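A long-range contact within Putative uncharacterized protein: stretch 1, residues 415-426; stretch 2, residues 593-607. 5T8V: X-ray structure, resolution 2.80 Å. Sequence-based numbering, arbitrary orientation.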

# COMPACT_ATOMS: atom_id res chain seq x y z
N CYS A 415 6.19 19.13 20.46
CA CYS A 415 5.56 20.02 21.43
C CYS A 415 4.05 20.05 21.30
O CYS A 415 3.40 20.85 21.99
N LEU A 416 3.46 19.20 20.46
CA LEU A 416 2.02 19.26 20.21
C LEU A 416 1.23 19.16 21.52
O LEU A 416 0.40 20.03 21.82
N ASP A 417 1.49 18.12 22.31
CA ASP A 417 0.75 17.88 23.54
C ASP A 417 1.43 18.48 24.76
O ASP A 417 1.23 17.99 25.88
N ASN A 418 2.23 19.53 24.58
CA ASN A 418 2.91 20.17 25.69
C ASN A 418 2.17 21.46 26.05
O ASN A 418 2.16 22.39 25.23
N PRO A 419 1.55 21.57 27.23
CA PRO A 419 0.81 22.80 27.54
C PRO A 419 1.67 24.04 27.59
O PRO A 419 1.13 25.15 27.53
N ASP A 420 2.99 23.89 27.71
CA ASP A 420 3.89 25.04 27.65
C ASP A 420 3.94 25.66 26.26
O ASP A 420 4.42 26.79 26.12
N TRP A 421 3.46 24.95 25.24
CA TRP A 421 3.67 25.34 23.85
C TRP A 421 2.37 25.20 23.07
O TRP A 421 2.27 24.40 22.13
N PRO A 422 1.34 25.98 23.42
CA PRO A 422 0.06 25.88 22.70
C PRO A 422 0.12 26.33 21.25
O PRO A 422 -0.84 26.08 20.51
N ALA A 423 1.20 26.97 20.81
CA ALA A 423 1.32 27.37 19.41
C ALA A 423 1.64 26.20 18.49
O ALA A 423 1.53 26.35 17.27
N ALA A 424 2.03 25.05 19.03
CA ALA A 424 2.28 23.88 18.20
C ALA A 424 1.02 23.47 17.45
O ALA A 424 1.06 23.21 16.24
N GLU A 425 -0.11 23.39 18.15
CA GLU A 425 -1.35 22.99 17.50
C GLU A 425 -1.80 24.01 16.48
O GLU A 425 -2.45 23.65 15.50
N LEU A 426 -1.46 25.29 16.68
CA LEU A 426 -1.89 26.32 15.74
C LEU A 426 -1.04 26.28 14.47
O LEU A 426 -1.58 26.29 13.35
N ALA A 593 -2.47 17.37 34.10
CA ALA A 593 -2.33 18.49 33.17
C ALA A 593 -2.16 18.00 31.74
O ALA A 593 -2.82 18.49 30.82
N LYS A 594 -1.28 17.02 31.53
CA LYS A 594 -1.08 16.48 30.20
C LYS A 594 -2.37 15.89 29.64
O LYS A 594 -2.72 16.12 28.48
N LEU A 595 -3.09 15.12 30.46
CA LEU A 595 -4.36 14.56 30.00
C LEU A 595 -5.36 15.66 29.68
O LEU A 595 -6.07 15.60 28.67
N SER A 596 -5.43 16.69 30.53
CA SER A 596 -6.35 17.80 30.29
C SER A 596 -6.06 18.45 28.94
O SER A 596 -6.94 18.54 28.07
N TYR A 597 -4.83 18.91 28.74
CA TYR A 597 -4.49 19.58 27.50
C TYR A 597 -4.68 18.66 26.30
O TYR A 597 -5.09 19.12 25.23
N SER A 598 -4.41 17.36 26.46
CA SER A 598 -4.63 16.43 25.35
C SER A 598 -6.11 16.34 25.00
O SER A 598 -6.48 16.30 23.82
N ILE A 599 -6.98 16.29 26.02
CA ILE A 599 -8.41 16.31 25.76
C ILE A 599 -8.79 17.57 25.00
O ILE A 599 -9.56 17.53 24.04
N ILE A 600 -8.24 18.72 25.41
CA ILE A 600 -8.49 19.95 24.67
C ILE A 600 -8.06 19.80 23.22
O ILE A 600 -8.75 20.24 22.29
N LEU A 601 -6.91 19.16 22.99
CA LEU A 601 -6.40 19.01 21.63
C LEU A 601 -7.31 18.13 20.78
O LEU A 601 -7.51 18.40 19.60
N LEU A 602 -7.86 17.06 21.37
CA LEU A 602 -8.74 16.19 20.60
C LEU A 602 -9.92 16.94 20.00
O LEU A 602 -10.47 16.49 18.99
N ARG A 603 -10.31 18.07 20.58
CA ARG A 603 -11.38 18.89 20.06
C ARG A 603 -10.87 20.10 19.28
O ARG A 603 -11.66 20.95 18.89
N SER A 604 -9.56 20.19 19.06
CA SER A 604 -9.01 21.25 18.25
C SER A 604 -9.24 20.96 16.77
O SER A 604 -9.45 19.81 16.37
N GLN A 605 -9.20 22.02 15.96
CA GLN A 605 -9.43 21.85 14.53
C GLN A 605 -8.37 20.97 13.89
O GLN A 605 -8.63 20.32 12.87
N PHE A 606 -7.17 20.93 14.46
CA PHE A 606 -6.10 20.09 13.92
C PHE A 606 -6.43 18.61 14.09
O PHE A 606 -6.51 17.86 13.11
N CYS A 607 -6.61 18.17 15.34
CA CYS A 607 -6.84 16.75 15.59
C CYS A 607 -8.17 16.29 15.01
O CYS A 607 -8.27 15.15 14.52

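The contact sets a turn-rich segment, residues 415-426, against one side of the helix 593-602 and the segment that follows it. Together the two surfaces bury 637 Å². Two type I turns, C415 to N418 and N418 to W421, shape the first stretch, closed by N418 N to C415 O and W421 N to N418 O bonds (3.1 and 2.9 Å). The side chain of N418 points away from the helix and reinforces the second turn, with D420 N donating to N418 OD1 at 2.9 Å.

The principal bump is Y597. Its CA-to-CB bond points toward the turns, chi1 is t (-174°) and chi2 is 67°, and 105 Å² of the residue is covered, the largest share in the contact. The hollow that receives it is lined largely by backbone. P419 lies over one face of the ring: P419 CA is 4.1 Å from the ring centroid and only 11° off the normal, the geometry of a CH-pi contact, while P419 CB comes to 4.1 Å from Y597 CG. At the ring edge, near its plane, are the carbonyl of L416, with L416 O 3.3 Å from Y597 CE2, and the carbonyl carbon of D417, with D417 C 3.8 Å from Y597 CD2. The hydroxyl reaches P422, where Y597 OH is 3.2 Å from P422 CA and 3.7 Å from P422 CB. These are packing contacts; the nearby W421 O, 4.2 Å from Y597 OH, is too distant for a hydrogen bond.

One helical turn on, L601 (chi1 m, chi2 t) supplies a forked apolar bump: L601 CD1 lies 3.3 Å from L416 O and 3.7 Å from D417 CA, and L601 CD2, while still within 4.2 Å of L416 O, comes to 3.6 Å from E425 CB. L416 (t, p) starts sideways, but its end comes nearer, spanning the gap between two partners: L416 CG is 4.3 Å from L601 CD1, and L416 CD2 meets the edge of the F606 ring at 3.8 Å from F606 CE2. F606 (chi1 t) points toward the first stretch from beyond the helix.

E425 points toward the second stretch with chi1 t and chi2 m. Its carboxylate settles beside the post-helical segment, with E425 OE2 3.3 Å from S604 CB and 3.6 Å from F606 CB. Both carboxylate oxygens are hydrogen-bonded elsewhere in the structure. S604 turns its hydroxyl back to its own stretch, S604 OG donating to L601 O at 2.7 Å.

The direct polar link lies at the other end. K594 starts sideways, yet its chain extends to the turn, with chi2 off a well at 135°. K594 NZ makes a salt bridge with D417 OD2 at 3.2 Å, including a weak hydrogen bond, and D417 adopts chi1 p. The aliphatic part also packs closely: K594 CE is 3.1 Å from D417 O. The coordinates include no waters or bound groups here.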

# COMPACT_ATOMS: atom_id res chain seq x y z
CB CYS A 415 6.11 21.44 21.28
SG CYS A 415 7.87 21.60 21.61
CB LEU A 416 1.61 18.14 19.26
CG LEU A 416 0.11 17.97 18.99
CD1 LEU A 416 -0.50 19.24 18.40
CD2 LEU A 416 -0.14 16.79 18.07
CB ASP A 417 0.53 16.38 23.73
CG ASP A 417 1.82 15.60 23.85
OD1 ASP A 417 2.85 16.06 23.31
OD2 ASP A 417 1.81 14.52 24.48
CB ASN A 418 4.36 20.47 25.33
CG ASN A 418 5.17 20.92 26.52
OD1 ASN A 418 4.66 21.57 27.43
ND2 ASN A 418 6.45 20.56 26.53
CB PRO A 419 0.18 22.49 28.91
CG PRO A 419 1.02 21.40 29.48
CD PRO A 419 1.48 20.58 28.32
CB ASP A 420 5.31 24.64 28.06
CG ASP A 420 5.42 24.33 29.53
OD1 ASP A 420 4.38 24.10 30.18
OD2 ASP A 420 6.56 24.30 30.03
CB TRP A 421 4.79 24.51 23.23
CG TRP A 421 6.11 24.72 23.90
CD1 TRP A 421 6.72 23.90 24.79
CD2 TRP A 421 6.98 25.85 23.73
NE1 TRP A 421 7.92 24.44 25.19
CE2 TRP A 421 8.10 25.64 24.55
CE3 TRP A 421 6.91 27.02 22.96
CZ2 TRP A 421 9.15 26.54 24.62
CZ3 TRP A 421 7.96 27.92 23.03
CH2 TRP A 421 9.07 27.68 23.86
CB PRO A 422 -0.87 26.78 23.52
CG PRO A 422 0.03 27.70 24.26
CD PRO A 422 1.27 26.92 24.55
CB ALA A 423 2.38 28.45 19.26
CB ALA A 424 2.79 22.72 19.05
CB GLU A 425 -2.45 22.76 18.54
CG GLU A 425 -3.79 22.33 17.96
CD GLU A 425 -4.63 23.50 17.46
OE1 GLU A 425 -4.37 24.65 17.89
OE2 GLU A 425 -5.55 23.27 16.65
CB LEU A 426 -1.80 27.69 16.40
CG LEU A 426 -2.16 28.90 15.53
CD1 LEU A 426 -3.52 28.73 14.88
CD2 LEU A 426 -2.14 30.16 16.38
CB ALA A 593 -1.15 19.37 33.58
CB LYS A 594 0.04 15.43 30.22
CG LYS A 594 0.17 14.64 28.93
CD LYS A 594 1.61 14.51 28.49
CE LYS A 594 2.12 15.81 27.89
NZ LYS A 594 3.34 15.60 27.05
CB LEU A 595 -4.94 13.60 31.04
CG LEU A 595 -6.31 13.00 30.72
CD1 LEU A 595 -6.32 12.34 29.35
CD2 LEU A 595 -6.70 11.99 31.78
CB SER A 596 -6.23 18.83 31.41
OG SER A 596 -6.60 18.26 32.66
CB TYR A 597 -3.05 20.10 27.55
CG TYR A 597 -2.68 20.93 26.35
CD1 TYR A 597 -3.28 22.17 26.13
CD2 TYR A 597 -1.75 20.48 25.43
CE1 TYR A 597 -2.96 22.93 25.03
CE2 TYR A 597 -1.42 21.24 24.33
CZ TYR A 597 -2.03 22.46 24.13
OH TYR A 597 -1.70 23.22 23.03
CB SER A 598 -4.07 15.06 25.71
OG SER A 598 -2.70 15.15 26.06
CB ILE A 599 -9.19 16.20 27.09
CG1 ILE A 599 -9.02 14.79 27.68
CG2 ILE A 599 -10.67 16.49 26.89
CD1 ILE A 599 -9.27 14.72 29.17
CB ILE A 600 -7.78 21.13 25.36
CG1 ILE A 600 -8.44 21.41 26.71
CG2 ILE A 600 -7.84 22.39 24.48
CD1 ILE A 600 -7.68 22.38 27.58
CB LEU A 601 -4.98 18.45 21.66
CG LEU A 601 -3.88 19.41 22.09
CD1 LEU A 601 -2.57 18.66 22.23
CD2 LEU A 601 -3.72 20.57 21.11
CB LEU A 602 -9.26 15.05 21.47
CG LEU A 602 -8.24 13.99 21.89
CD1 LEU A 602 -8.89 12.97 22.80
CD2 LEU A 602 -7.62 13.30 20.68
CB ARG A 603 -12.29 19.36 21.20
CG ARG A 603 -12.77 18.23 22.10
CD ARG A 603 -13.50 17.15 21.33
NE ARG A 603 -14.66 17.67 20.62
CZ ARG A 603 -15.58 16.92 20.02
NH1 ARG A 603 -15.48 15.60 20.05
NH2 ARG A 603 -16.60 17.49 19.40
CB SER A 604 -7.51 21.43 18.51
OG SER A 604 -6.76 20.37 17.93
CB GLN A 605 -9.48 23.22 13.85
CG GLN A 605 -9.86 23.16 12.38
CD GLN A 605 -9.85 24.52 11.72
OE1 GLN A 605 -9.70 25.55 12.38
NE2 GLN A 605 -10.00 24.53 10.40
CB PHE A 606 -4.77 20.44 14.59
CG PHE A 606 -3.66 19.48 14.27
CD1 PHE A 606 -3.19 19.34 12.98
CD2 PHE A 606 -3.08 18.72 15.27
CE1 PHE A 606 -2.17 18.46 12.69
CE2 PHE A 606 -2.06 17.84 14.99
CZ PHE A 606 -1.60 17.71 13.69
CB CYS A 607 -6.80 16.48 17.10
SG CYS A 607 -5.15 16.60 17.81